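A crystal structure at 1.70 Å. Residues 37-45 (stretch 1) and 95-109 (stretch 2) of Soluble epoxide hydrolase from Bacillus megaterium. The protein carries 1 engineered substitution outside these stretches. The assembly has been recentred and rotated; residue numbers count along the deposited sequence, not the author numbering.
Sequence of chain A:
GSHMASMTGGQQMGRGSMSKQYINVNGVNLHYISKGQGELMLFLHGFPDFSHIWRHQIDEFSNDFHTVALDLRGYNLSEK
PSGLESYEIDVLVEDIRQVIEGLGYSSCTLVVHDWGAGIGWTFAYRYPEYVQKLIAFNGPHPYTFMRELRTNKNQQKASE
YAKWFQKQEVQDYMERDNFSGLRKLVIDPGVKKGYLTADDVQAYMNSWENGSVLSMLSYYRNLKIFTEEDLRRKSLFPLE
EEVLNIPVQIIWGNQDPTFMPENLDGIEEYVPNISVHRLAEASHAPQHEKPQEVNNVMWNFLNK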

# COMPACT_ATOMS: atom_id res chain seq x y z
N GLN A 37 4.20 15.98 -14.95
CA GLN A 37 3.08 16.38 -15.79
C GLN A 37 2.75 15.25 -16.75
O GLN A 37 3.59 14.40 -17.03
N GLY A 38 1.52 15.25 -17.26
CA GLY A 38 1.08 14.20 -18.16
C GLY A 38 0.01 13.32 -17.54
O GLY A 38 -0.76 13.78 -16.69
N GLU A 39 -0.04 12.06 -17.97
CA GLU A 39 -0.95 11.08 -17.39
C GLU A 39 -0.65 10.90 -15.91
O GLU A 39 0.51 11.02 -15.49
N LEU A 40 -1.68 10.59 -15.13
CA LEU A 40 -1.52 10.44 -13.69
C LEU A 40 -0.96 9.08 -13.31
O LEU A 40 -1.48 8.04 -13.72
N MET A 41 0.13 9.10 -12.54
CA MET A 41 0.63 7.91 -11.87
C MET A 41 0.45 8.15 -10.37
O MET A 41 1.15 8.98 -9.77
N LEU A 42 -0.51 7.45 -9.79
CA LEU A 42 -0.89 7.66 -8.39
C LEU A 42 -0.35 6.52 -7.53
O LEU A 42 -0.63 5.36 -7.80
N PHE A 43 0.41 6.88 -6.50
CA PHE A 43 1.09 5.91 -5.63
C PHE A 43 0.40 5.85 -4.27
O PHE A 43 0.16 6.89 -3.64
N LEU A 44 0.12 4.63 -3.80
CA LEU A 44 -0.50 4.41 -2.50
C LEU A 44 0.39 3.55 -1.61
O LEU A 44 0.62 2.36 -1.90
N HIS A 45 0.87 4.15 -0.53
CA HIS A 45 1.70 3.47 0.45
C HIS A 45 0.86 2.62 1.39
O HIS A 45 -0.37 2.57 1.27
N ASP A 95 -12.07 7.49 -1.18
CA ASP A 95 -10.98 8.45 -1.14
C ASP A 95 -10.25 8.41 -2.47
O ASP A 95 -10.00 9.44 -3.09
N ILE A 96 -9.91 7.20 -2.91
CA ILE A 96 -9.10 7.04 -4.11
C ILE A 96 -9.86 7.51 -5.34
O ILE A 96 -9.30 8.17 -6.20
N ARG A 97 -11.14 7.18 -5.40
CA ARG A 97 -11.96 7.62 -6.53
C ARG A 97 -11.98 9.14 -6.64
O ARG A 97 -11.80 9.68 -7.73
N GLN A 98 -12.19 9.82 -5.52
CA GLN A 98 -12.30 11.27 -5.52
C GLN A 98 -10.95 11.96 -5.75
O GLN A 98 -10.88 13.04 -6.31
N VAL A 99 -9.87 11.32 -5.31
CA VAL A 99 -8.54 11.89 -5.55
C VAL A 99 -8.23 11.94 -7.04
O VAL A 99 -7.74 12.96 -7.55
N ILE A 100 -8.51 10.85 -7.74
CA ILE A 100 -8.27 10.78 -9.18
C ILE A 100 -9.07 11.86 -9.91
O ILE A 100 -8.53 12.59 -10.76
N GLU A 101 -10.34 11.98 -9.57
CA GLU A 101 -11.18 13.00 -10.19
C GLU A 101 -10.80 14.40 -9.72
O GLU A 101 -10.82 15.35 -10.51
N GLY A 102 -10.46 14.53 -8.44
CA GLY A 102 -10.10 15.82 -7.88
C GLY A 102 -8.88 16.41 -8.55
O GLY A 102 -8.76 17.63 -8.71
N LEU A 103 -7.95 15.54 -8.94
CA LEU A 103 -6.72 15.95 -9.61
C LEU A 103 -6.96 16.28 -11.08
O LEU A 103 -6.07 16.80 -11.76
N GLY A 104 -8.15 15.97 -11.57
CA GLY A 104 -8.54 16.33 -12.93
C GLY A 104 -8.49 15.18 -13.92
O GLY A 104 -8.53 15.41 -15.13
N TYR A 105 -8.43 13.95 -13.42
CA TYR A 105 -8.30 12.78 -14.28
C TYR A 105 -9.53 11.86 -14.25
O TYR A 105 -10.32 11.90 -13.30
N SER A 106 -9.67 11.05 -15.29
CA SER A 106 -10.71 10.02 -15.34
C SER A 106 -10.11 8.62 -15.19
O SER A 106 -10.82 7.64 -15.03
N SER A 107 -8.78 8.55 -15.23
CA SER A 107 -8.09 7.29 -14.97
C SER A 107 -6.62 7.55 -14.68
O SER A 107 -6.14 8.67 -14.84
N CYS A 108 -5.92 6.51 -14.25
CA CYS A 108 -4.52 6.64 -13.88
C CYS A 108 -3.78 5.32 -14.00
O CYS A 108 -4.39 4.26 -14.19
N THR A 109 -2.46 5.38 -13.88
CA THR A 109 -1.66 4.21 -13.59
C THR A 109 -1.59 4.19 -12.08
O THR A 109 -1.16 5.17 -11.48

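Leu40 lies at the centre of the contact and gives up more surface to the other stretch than any other residue. Its CB points toward stretch 2, and its t,p rotamer spreads the two methyls among side chains of stretch 2. CD1 rests 4.0 Å from Leu103 CD1, and CD2 lies nearly as close to that same atom; CD2 also reaches Tyr105 CD1 at 3.6 Å, Cys108 CB at 3.7 Å and Ile100 CG2 at 4.3 Å. A branched aliphatic chain suits this place because it can meet several apolar neighbours at once. Leu103, in the m,t rotamer, also points toward the strand and widens the apolar surface.

Two residues along the strand, Leu42 repeats the t,p rotamer and packs against the helix itself. Its CD2 lies 3.8 Å from Ile100 CG1 and 4.2 Å from Ile96 CG2, and its CD1 is 4.2 Å from Val99 CG1, to which both methyls lie about equally close. Val99 (t) points toward the strand; Ile96 (m,m) starts out sideways, but its end comes nearer, so that CD1 meets Leu44 CD2 at 3.7 Å. Leu44 adopts m,t, unlike Leu40 and Leu42. Alternation along the strand thus brings Leu40, Leu42 and Leu44 to the helix, whose axis runs 10.6 Å away at its closest. The small Cys108 (p) fits beside them, its SG 4.2 Å from Leu42 CB.

Met41 and Thr109 form a parallel bridge and share the other face of the sheet, where Met41 CE, at the end of a t,t,m chain, lies 4.3 Å from Thr109 CG2. Around this pair the backbone supplies the polar links: Thr109 N donates to Leu40 O (2.8 Å), and Leu42 N donates to Thr109 O (2.9 Å). Thr109, in the m rotamer, serves both environments, since its OG1 lies 2.7 Å from water 3, which in turn donates to Leu40 O at 2.9 Å.

Tyr105 (m, chi2 90°) joins the apolar centre to the polar edge. Leu40 CB sits over its ring face, 3.5 Å from the centroid and almost on the normal, a CH-pi contact. At the ring edge, near its plane, Tyr105 OH donates to Gly38 O (3.0 Å) and accepts from water 1 (3.1 Å), which accepts from Gly38 N (3.2 Å). Gly38 suits this turn because its positive phi would jam a CB against the preceding carbonyl. Glu39 (m,m) points away at CB, yet its carboxylate curls back: water 2 lies 2.6 Å from Glu39 OE2, 3.0 Å from Leu40 N and 2.8 Å from Ser107 O, linking Glu39 and the two backbones.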

# COMPACT_ATOMS: atom_id res chain seq x y z
CB GLN A 37 3.44 17.64 -16.59
CG GLN A 37 4.62 17.45 -17.54
CD GLN A 37 5.94 17.16 -16.83
OE1 GLN A 37 6.39 17.94 -16.00
NE2 GLN A 37 6.55 16.02 -17.16
CB GLU A 39 -0.84 9.74 -18.13
CG GLU A 39 -1.23 9.82 -19.60
CD GLU A 39 -2.68 10.26 -19.80
OE1 GLU A 39 -2.92 11.17 -20.62
OE2 GLU A 39 -3.57 9.70 -19.12
CB LEU A 40 -2.87 10.64 -12.99
CG LEU A 40 -2.92 10.48 -11.47
CD1 LEU A 40 -2.03 11.53 -10.79
CD2 LEU A 40 -4.37 10.59 -10.99
CB MET A 41 2.10 7.66 -12.22
CG MET A 41 2.66 6.36 -11.66
SD MET A 41 4.36 6.06 -12.16
CE MET A 41 4.12 5.59 -13.88
CB LEU A 42 -2.41 7.72 -8.29
CG LEU A 42 -3.03 7.87 -6.91
CD1 LEU A 42 -2.59 9.19 -6.27
CD2 LEU A 42 -4.56 7.81 -7.01
CB PHE A 43 2.55 6.32 -5.37
CG PHE A 43 3.40 6.41 -6.60
CD1 PHE A 43 3.40 7.56 -7.39
CD2 PHE A 43 4.26 5.36 -6.94
CE1 PHE A 43 4.21 7.65 -8.51
CE2 PHE A 43 5.07 5.44 -8.07
CZ PHE A 43 5.05 6.59 -8.85
CB LEU A 44 -1.84 3.69 -2.67
CG LEU A 44 -2.86 4.27 -3.65
CD1 LEU A 44 -4.14 3.47 -3.58
CD2 LEU A 44 -3.13 5.75 -3.34
CB HIS A 45 2.44 4.51 1.30
CG HIS A 45 1.52 5.27 2.20
ND1 HIS A 45 1.17 4.82 3.46
CD2 HIS A 45 0.85 6.43 2.02
CE1 HIS A 45 0.33 5.68 4.01
NE2 HIS A 45 0.12 6.67 3.16
CB ASP A 95 -9.97 8.12 -0.03
CG ASP A 95 -10.43 8.58 1.34
OD1 ASP A 95 -11.49 9.24 1.43
OD2 ASP A 95 -9.72 8.28 2.33
CB ILE A 96 -8.63 5.58 -4.29
CG1 ILE A 96 -7.87 5.10 -3.04
CG2 ILE A 96 -7.74 5.45 -5.53
CD1 ILE A 96 -6.72 6.02 -2.62
CB ARG A 97 -13.39 7.09 -6.40
CG ARG A 97 -14.16 7.12 -7.70
CD ARG A 97 -15.65 6.87 -7.46
NE ARG A 97 -16.25 7.93 -6.64
CZ ARG A 97 -16.63 9.11 -7.12
NH1 ARG A 97 -16.48 9.39 -8.41
NH2 ARG A 97 -17.17 10.01 -6.31
CB GLN A 98 -12.95 11.79 -4.23
CG GLN A 98 -14.40 11.38 -4.04
CD GLN A 98 -15.12 12.23 -3.00
OE1 GLN A 98 -14.69 13.35 -2.70
NE2 GLN A 98 -16.20 11.71 -2.44
CB VAL A 99 -7.45 11.09 -4.81
CG1 VAL A 99 -6.08 11.44 -5.37
CG2 VAL A 99 -7.53 11.36 -3.31
CB ILE A 100 -8.60 9.38 -9.74
CG1 ILE A 100 -7.66 8.34 -9.12
CG2 ILE A 100 -8.50 9.36 -11.26
CD1 ILE A 100 -8.03 6.90 -9.43
CB GLU A 101 -12.65 12.73 -9.89
CG GLU A 101 -13.19 11.49 -10.55
CD GLU A 101 -14.69 11.49 -10.64
OE1 GLU A 101 -15.32 12.39 -10.04
OE2 GLU A 101 -15.25 10.60 -11.31
CB LEU A 103 -5.67 14.86 -9.49
CG LEU A 103 -5.12 14.64 -8.08
CD1 LEU A 103 -4.25 13.40 -8.04
CD2 LEU A 103 -4.34 15.87 -7.61
CB TYR A 105 -7.05 11.98 -13.88
CG TYR A 105 -5.78 12.77 -14.02
CD1 TYR A 105 -5.29 13.52 -12.96
CD2 TYR A 105 -5.07 12.76 -15.21
CE1 TYR A 105 -4.12 14.25 -13.09
CE2 TYR A 105 -3.90 13.49 -15.35
CZ TYR A 105 -3.43 14.22 -14.28
OH TYR A 105 -2.27 14.95 -14.41
CB SER A 106 -11.52 10.12 -16.64
OG SER A 106 -10.69 9.94 -17.78
CB SER A 107 -8.23 6.32 -16.15
OG SER A 107 -7.59 6.82 -17.31
CB CYS A 108 -4.41 7.14 -12.44
SG CYS A 108 -4.94 5.95 -11.16
CB THR A 109 -0.26 4.35 -14.17
OG1 THR A 109 -0.35 4.39 -15.61
CG2 THR A 109 0.62 3.17 -13.76
O HOH W 1 -0.57 17.16 -15.74
O HOH W 2 -4.11 9.63 -16.55
O HOH W 3 -1.04 6.88 -16.38